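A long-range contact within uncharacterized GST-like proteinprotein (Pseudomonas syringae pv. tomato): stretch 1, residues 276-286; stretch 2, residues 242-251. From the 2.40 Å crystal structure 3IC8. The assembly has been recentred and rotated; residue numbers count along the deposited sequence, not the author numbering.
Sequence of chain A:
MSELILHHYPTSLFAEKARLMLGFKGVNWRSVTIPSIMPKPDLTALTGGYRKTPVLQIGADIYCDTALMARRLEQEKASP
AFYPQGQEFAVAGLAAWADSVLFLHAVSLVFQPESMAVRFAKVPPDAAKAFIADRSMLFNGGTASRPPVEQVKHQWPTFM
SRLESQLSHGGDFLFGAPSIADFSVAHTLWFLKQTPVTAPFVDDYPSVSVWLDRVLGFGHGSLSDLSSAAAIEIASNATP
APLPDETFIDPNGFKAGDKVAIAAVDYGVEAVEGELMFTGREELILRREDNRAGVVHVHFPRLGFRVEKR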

ATOM      1  N   LEU A 276     -24.869 -10.697  42.575  1.00 25.30           N
ATOM      2  CA  LEU A 276     -25.256  -9.835  41.510  1.00 25.08           C
ATOM      3  C   LEU A 276     -25.147  -8.449  42.030  1.00 24.78           C
ATOM      4  O   LEU A 276     -25.758  -8.126  42.996  1.00 25.46           O
ATOM      5  CB  LEU A 276     -26.704 -10.123  41.182  1.00 24.87           C
ATOM      6  CG  LEU A 276     -27.258  -9.544  39.905  1.00 25.45           C
ATOM      7  CD1 LEU A 276     -27.775  -8.217  40.140  1.00 25.58           C
ATOM      8  CD2 LEU A 276     -26.219  -9.496  38.835  1.00 27.03           C
HETATM    9  N   MSE A 277     -24.357  -7.625  41.385  1.00 23.89           N
HETATM   10  CA  MSE A 277     -24.213  -6.267  41.824  1.00 23.15           C
HETATM   11  C   MSE A 277     -24.965  -5.254  40.998  1.00 22.86           C
HETATM   12  O   MSE A 277     -25.294  -4.206  41.478  1.00 21.98           O
HETATM   13  CB  MSE A 277     -22.734  -5.945  41.867  1.00 20.00           C
HETATM   14  CG  MSE A 277     -21.977  -6.928  42.723  1.00 20.00           C
HETATM   15 SE   MSE A 277     -22.094  -6.549  44.594  1.00 20.00          SE
HETATM   16  CE  MSE A 277     -21.456  -4.781  44.447  1.00 20.00           C
ATOM     17  N   PHE A 278     -25.189  -5.562  39.734  1.00 23.02           N
ATOM     18  CA  PHE A 278     -25.882  -4.664  38.852  1.00 23.44           C
ATOM     19  C   PHE A 278     -26.566  -5.432  37.757  1.00 24.10           C
ATOM     20  O   PHE A 278     -26.021  -6.360  37.233  1.00 24.17           O
ATOM     21  CB  PHE A 278     -24.880  -3.691  38.267  1.00 22.97           C
ATOM     22  CG  PHE A 278     -25.430  -2.787  37.218  1.00 23.49           C
ATOM     23  CD1 PHE A 278     -25.894  -1.548  37.539  1.00 22.26           C
ATOM     24  CD2 PHE A 278     -25.444  -3.159  35.908  1.00 23.15           C
ATOM     25  CE1 PHE A 278     -26.366  -0.738  36.600  1.00 22.06           C
ATOM     26  CE2 PHE A 278     -25.918  -2.334  34.974  1.00 21.80           C
ATOM     27  CZ  PHE A 278     -26.382  -1.131  35.322  1.00 23.18           C
ATOM     28  N   THR A 279     -27.780  -5.034  37.435  1.00 24.58           N
ATOM     29  CA  THR A 279     -28.502  -5.543  36.300  1.00 24.60           C
ATOM     30  C   THR A 279     -28.924  -4.352  35.486  1.00 24.74           C
ATOM     31  O   THR A 279     -29.448  -3.408  36.003  1.00 24.90           O
ATOM     32  CB  THR A 279     -29.694  -6.395  36.713  1.00 24.65           C
ATOM     33  OG1 THR A 279     -30.355  -6.869  35.555  1.00 24.56           O
ATOM     34  CG2 THR A 279     -30.659  -5.597  37.463  1.00 25.01           C
ATOM     35  N   GLY A 280     -28.656  -4.401  34.199  1.00 24.39           N
ATOM     36  CA  GLY A 280     -28.808  -3.261  33.328  1.00 24.50           C
ATOM     37  C   GLY A 280     -29.215  -3.668  31.951  1.00 24.47           C
ATOM     38  O   GLY A 280     -29.343  -4.820  31.682  1.00 24.54           O
ATOM     39  N   ARG A 281     -29.455  -2.693  31.102  1.00 24.71           N
ATOM     40  CA  ARG A 281     -29.883  -2.926  29.740  1.00 24.59           C
ATOM     41  C   ARG A 281     -28.858  -3.673  28.904  1.00 24.34           C
ATOM     42  O   ARG A 281     -29.182  -4.552  28.145  1.00 24.11           O
ATOM     43  CB  ARG A 281     -30.152  -1.591  29.085  1.00 24.24           C
ATOM     44  CG  ARG A 281     -31.444  -0.978  29.428  1.00 25.65           C
ATOM     45  CD  ARG A 281     -31.395   0.511  29.184  1.00 27.24           C
ATOM     46  NE  ARG A 281     -32.529   1.223  29.751  1.00 28.15           N
ATOM     47  CZ  ARG A 281     -32.725   1.426  31.047  1.00 29.31           C
ATOM     48  NH1 ARG A 281     -31.872   0.967  31.939  1.00 27.84           N
ATOM     49  NH2 ARG A 281     -33.784   2.094  31.450  1.00 29.38           N
ATOM     50  N   GLU A 282     -27.613  -3.291  29.068  1.00 24.34           N
ATOM     51  CA  GLU A 282     -26.522  -3.910  28.402  1.00 24.63           C
ATOM     52  C   GLU A 282     -25.710  -4.827  29.279  1.00 25.34           C
ATOM     53  O   GLU A 282     -24.864  -5.522  28.785  1.00 26.37           O
ATOM     54  CB  GLU A 282     -25.616  -2.825  27.878  1.00 23.72           C
ATOM     55  CG  GLU A 282     -26.243  -1.963  26.851  1.00 24.31           C
ATOM     56  CD  GLU A 282     -26.392  -2.636  25.501  1.00 25.32           C
ATOM     57  OE1 GLU A 282     -25.655  -3.563  25.208  1.00 24.35           O
ATOM     58  OE2 GLU A 282     -27.252  -2.231  24.724  1.00 23.46           O
ATOM     59  N   GLU A 283     -25.928  -4.813  30.579  1.00 25.29           N
ATOM     60  CA  GLU A 283     -24.971  -5.423  31.475  1.00 25.27           C
ATOM     61  C   GLU A 283     -25.463  -6.116  32.730  1.00 24.66           C
ATOM     62  O   GLU A 283     -26.389  -5.697  33.350  1.00 24.13           O
ATOM     63  CB  GLU A 283     -23.982  -4.350  31.893  1.00 25.85           C
ATOM     64  CG  GLU A 283     -22.629  -4.829  32.200  1.00 27.46           C
ATOM     65  CD  GLU A 283     -21.707  -3.705  32.532  1.00 31.38           C
ATOM     66  OE1 GLU A 283     -22.168  -2.608  32.832  1.00 33.67           O
ATOM     67  OE2 GLU A 283     -20.509  -3.909  32.486  1.00 31.73           O
ATOM     68  N   LEU A 284     -24.778  -7.167  33.109  1.00 24.25           N
ATOM     69  CA  LEU A 284     -24.902  -7.747  34.414  1.00 24.41           C
ATOM     70  C   LEU A 284     -23.548  -7.789  35.092  1.00 24.44           C
ATOM     71  O   LEU A 284     -22.587  -8.190  34.501  1.00 24.43           O
ATOM     72  CB  LEU A 284     -25.457  -9.148  34.323  1.00 24.71           C
ATOM     73  CG  LEU A 284     -26.734  -9.362  33.551  1.00 24.50           C
ATOM     74  CD1 LEU A 284     -26.704 -10.679  32.933  1.00 24.13           C
ATOM     75  CD2 LEU A 284     -27.846  -9.275  34.457  1.00 24.98           C
ATOM     76  N   ILE A 285     -23.482  -7.384  36.345  1.00 24.52           N
ATOM     77  CA  ILE A 285     -22.236  -7.394  37.078  1.00 24.60           C
ATOM     78  C   ILE A 285     -22.246  -8.305  38.290  1.00 24.92           C
ATOM     79  O   ILE A 285     -23.126  -8.261  39.100  1.00 24.81           O
ATOM     80  CB  ILE A 285     -21.869  -6.018  37.525  1.00 24.51           C
ATOM     81  CG1 ILE A 285     -22.060  -5.050  36.393  1.00 24.70           C
ATOM     82  CG2 ILE A 285     -20.457  -5.970  37.896  1.00 24.42           C
ATOM     83  CD1 ILE A 285     -21.389  -3.803  36.607  1.00 23.79           C
ATOM     84  N   LEU A 286     -21.219  -9.085  38.433  1.00 24.91           N
ATOM     85  CA  LEU A 286     -21.250 -10.002  39.492  1.00 25.50           C
ATOM     86  C   LEU A 286     -19.954  -9.934  40.271  1.00 25.52           C
ATOM     87  O   LEU A 286     -18.900  -9.766  39.712  1.00 25.05           O
ATOM     88  CB  LEU A 286     -21.620 -11.348  38.907  1.00 25.60           C
ATOM     89  CG  LEU A 286     -21.208 -12.671  39.448  1.00 24.95           C
ATOM     90  CD1 LEU A 286     -21.619 -13.718  38.482  1.00 24.68           C
ATOM     91  CD2 LEU A 286     -19.738 -12.605  39.574  1.00 24.40           C
TER
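Stretch 2, residues 242-251: PLPDETFIDP

The most unusual feature of this contact is a proline laid flat on an aromatic ring: Pro244 CG stands 3.9 Å from the centroid of the Phe278 ring, only 15° off the ring normal, which identifies a CH-pi contact over one face. Pro244 CB also reaches Phe278 CE1 at 3.5 Å. Glu246 OE2 lies at the edge of that ring, 3.9 Å from Phe278 CZ. The same oxygen accepts from water 1 (O to Glu246 OE2, 3.2 Å), which in turn accepts from Glu282 N at 3.2 Å, bridging the stretches.

Stretch 1 is a hairpin: strands 276-279 and 284-286 are joined by a turn, and the pairing is documented by Met277 N to Ile285 O (2.7 Å) and Ile285 N to Phe278 O (2.9 Å). Stretch 2 has no regular helix or strand. Its backbone is largely extended, with psi between 123° and 158° at all but Asp245 (-93/6) and Pro251 (-63/-33). No backbone-to-backbone hydrogen bond joins the two stretches, so stretch 2 is not a further strand of the hairpin. The chain passes from Leu243, near Met277, Phe278 and Ile285, to Glu246 and Phe248 by the turn, and then to Asp250 beside Thr279. Among the nearest CA pairs, Phe278 CA is 7.0 Å from Leu243 CA. Gly280 CA is 5.8 Å from Phe248 CA. Thr279 CA is 6.6 Å from Asp250 CA.

At the first end the packing is apolar. Leu243 CD1 approaches Met277 CB, of a selenomethionine, at 4.2 Å, and Leu243 CD2 is 4.2 Å from Ile285 CD1.

At the turn, the backbone Arg281 N donates to Glu246 OE1 at 3.2 Å with an N-H...O angle of 159°. A salt bridge joins the same residues, but Arg281 NH1 lies 2.1 Å from Glu246 OE1, too close in the model, so the positions of both atoms are less sure and the backbone bond depends on the same uncertain oxygen. Arg281 NH1 also makes a weak hydrogen bond to Thr247 O (3.4 Å, 161°), which depends on the same uncertain nitrogen. Both oxygens lie at the edge of the guanidinium, near its plane, whereas Phe248 CD1 lies over one face, 3.7 Å from Arg281 NH1.

Phe248 points toward stretch 1 and lays its ring against the turn, with Gly280 O and Arg281 N over one face of the ring; Phe248 CD2 is 3.7 Å from Gly280 CA. Beyond it, Thr279 OG1 donates to Asp250 OD2 at 3.0 Å. The two stretches together bury 638 Å².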

ATOM      1  N   PRO A 242     -16.785   1.787  40.228  1.00 28.95           N
ATOM      2  CA  PRO A 242     -18.105   2.075  40.746  1.00 29.12           C
ATOM      3  C   PRO A 242     -19.106   1.594  39.740  1.00 29.20           C
ATOM      4  O   PRO A 242     -18.841   1.685  38.569  1.00 29.83           O
ATOM      5  CB  PRO A 242     -18.113   3.594  40.821  1.00 28.94           C
ATOM      6  CG  PRO A 242     -17.092   4.029  39.914  1.00 29.15           C
ATOM      7  CD  PRO A 242     -16.034   3.016  39.968  1.00 28.96           C
ATOM      8  N   LEU A 243     -20.227   1.085  40.210  1.00 28.88           N
ATOM      9  CA  LEU A 243     -21.271   0.568  39.372  1.00 28.60           C
ATOM     10  C   LEU A 243     -21.985   1.657  38.625  1.00 28.55           C
ATOM     11  O   LEU A 243     -22.019   2.770  39.040  1.00 28.87           O
ATOM     12  CB  LEU A 243     -22.289  -0.155  40.218  1.00 28.52           C
ATOM     13  CG  LEU A 243     -21.810  -1.181  41.206  1.00 28.42           C
ATOM     14  CD1 LEU A 243     -22.946  -1.781  41.868  1.00 26.85           C
ATOM     15  CD2 LEU A 243     -21.058  -2.217  40.508  1.00 28.82           C
ATOM     16  N   PRO A 244     -22.613   1.302  37.536  1.00 28.89           N
ATOM     17  CA  PRO A 244     -23.332   2.267  36.734  1.00 29.07           C
ATOM     18  C   PRO A 244     -24.510   2.818  37.493  1.00 29.67           C
ATOM     19  O   PRO A 244     -25.056   2.158  38.345  1.00 29.74           O
ATOM     20  CB  PRO A 244     -23.806   1.429  35.570  1.00 29.03           C
ATOM     21  CG  PRO A 244     -22.893   0.365  35.508  1.00 28.63           C
ATOM     22  CD  PRO A 244     -22.523   0.018  36.855  1.00 28.60           C
ATOM     23  N   ASP A 245     -24.901   4.039  37.192  1.00 30.10           N
ATOM     24  CA  ASP A 245     -25.948   4.663  37.957  1.00 30.73           C
ATOM     25  C   ASP A 245     -27.296   4.439  37.344  1.00 30.54           C
ATOM     26  O   ASP A 245     -28.270   4.962  37.813  1.00 30.75           O
ATOM     27  CB  ASP A 245     -25.697   6.147  38.167  1.00 30.95           C
ATOM     28  CG  ASP A 245     -25.377   6.854  36.907  1.00 32.93           C
ATOM     29  OD1 ASP A 245     -24.990   8.020  36.984  1.00 34.50           O
ATOM     30  OD2 ASP A 245     -25.501   6.246  35.837  1.00 34.27           O
ATOM     31  N   GLU A 246     -27.347   3.640  36.303  1.00 30.38           N
ATOM     32  CA  GLU A 246     -28.570   3.389  35.581  1.00 30.03           C
ATOM     33  C   GLU A 246     -29.591   2.683  36.443  1.00 29.75           C
ATOM     34  O   GLU A 246     -29.244   1.884  37.275  1.00 30.02           O
ATOM     35  CB  GLU A 246     -28.251   2.572  34.342  1.00 30.05           C
ATOM     36  CG  GLU A 246     -29.282   1.573  33.972  1.00 30.19           C
ATOM     37  CD  GLU A 246     -28.956   0.864  32.693  1.00 30.72           C
ATOM     38  OE1 GLU A 246     -29.878   0.347  32.066  1.00 29.72           O
ATOM     39  OE2 GLU A 246     -27.786   0.824  32.310  1.00 29.40           O
ATOM     40  N   THR A 247     -30.857   2.996  36.241  1.00 29.45           N
ATOM     41  CA  THR A 247     -31.927   2.382  37.001  1.00 29.10           C
ATOM     42  C   THR A 247     -32.691   1.469  36.086  1.00 28.93           C
ATOM     43  O   THR A 247     -33.101   1.851  35.020  1.00 28.56           O
ATOM     44  CB  THR A 247     -32.884   3.426  37.523  1.00 29.12           C
ATOM     45  OG1 THR A 247     -33.281   4.265  36.448  1.00 29.15           O
ATOM     46  CG2 THR A 247     -32.216   4.283  38.540  1.00 28.79           C
ATOM     47  N   PHE A 248     -32.848   0.235  36.501  1.00 28.75           N
ATOM     48  CA  PHE A 248     -33.440  -0.749  35.643  1.00 28.80           C
ATOM     49  C   PHE A 248     -34.152  -1.742  36.496  1.00 28.58           C
ATOM     50  O   PHE A 248     -33.691  -2.056  37.563  1.00 28.75           O
ATOM     51  CB  PHE A 248     -32.304  -1.422  34.882  1.00 28.82           C
ATOM     52  CG  PHE A 248     -32.719  -2.517  33.975  1.00 29.19           C
ATOM     53  CD1 PHE A 248     -33.387  -2.255  32.823  1.00 29.64           C
ATOM     54  CD2 PHE A 248     -32.382  -3.806  34.248  1.00 28.26           C
ATOM     55  CE1 PHE A 248     -33.728  -3.269  31.998  1.00 30.66           C
ATOM     56  CE2 PHE A 248     -32.720  -4.792  33.431  1.00 28.41           C
ATOM     57  CZ  PHE A 248     -33.389  -4.534  32.310  1.00 29.68           C
ATOM     58  N   ILE A 249     -35.263  -2.258  36.010  1.00 28.59           N
ATOM     59  CA  ILE A 249     -35.925  -3.327  36.703  1.00 28.56           C
ATOM     60  C   ILE A 249     -35.739  -4.568  35.910  1.00 28.13           C
ATOM     61  O   ILE A 249     -36.113  -4.636  34.778  1.00 28.09           O
ATOM     62  CB  ILE A 249     -37.433  -3.104  36.812  1.00 29.01           C
ATOM     63  CG1 ILE A 249     -37.748  -1.703  37.307  1.00 29.42           C
ATOM     64  CG2 ILE A 249     -38.043  -4.120  37.736  1.00 28.96           C
ATOM     65  CD1 ILE A 249     -38.832  -1.022  36.514  1.00 29.13           C
ATOM     66  N   ASP A 250     -35.176  -5.574  36.520  1.00 27.68           N
ATOM     67  CA  ASP A 250     -34.931  -6.780  35.812  1.00 27.70           C
ATOM     68  C   ASP A 250     -36.208  -7.445  35.375  1.00 27.44           C
ATOM     69  O   ASP A 250     -37.187  -7.466  36.082  1.00 27.73           O
ATOM     70  CB  ASP A 250     -34.125  -7.712  36.673  1.00 27.54           C
ATOM     71  CG  ASP A 250     -33.660  -8.890  35.929  1.00 28.93           C
ATOM     72  OD1 ASP A 250     -34.451  -9.791  35.681  1.00 30.34           O
ATOM     73  OD2 ASP A 250     -32.493  -8.923  35.565  1.00 30.25           O
ATOM     74  N   PRO A 251     -36.173  -8.003  34.187  1.00 27.22           N
ATOM     75  CA  PRO A 251     -37.285  -8.740  33.618  1.00 27.08           C
ATOM     76  C   PRO A 251     -37.621  -9.968  34.421  1.00 26.98           C
ATOM     77  O   PRO A 251     -38.757 -10.361  34.477  1.00 27.20           O
ATOM     78  CB  PRO A 251     -36.757  -9.140  32.258  1.00 26.83           C
ATOM     79  CG  PRO A 251     -35.821  -8.139  31.936  1.00 26.59           C
ATOM     80  CD  PRO A 251     -35.170  -7.707  33.169  1.00 26.95           C
TER
HETATM   81  O   HOH W   1     -26.017  -1.726  31.363  1.00 16.22           O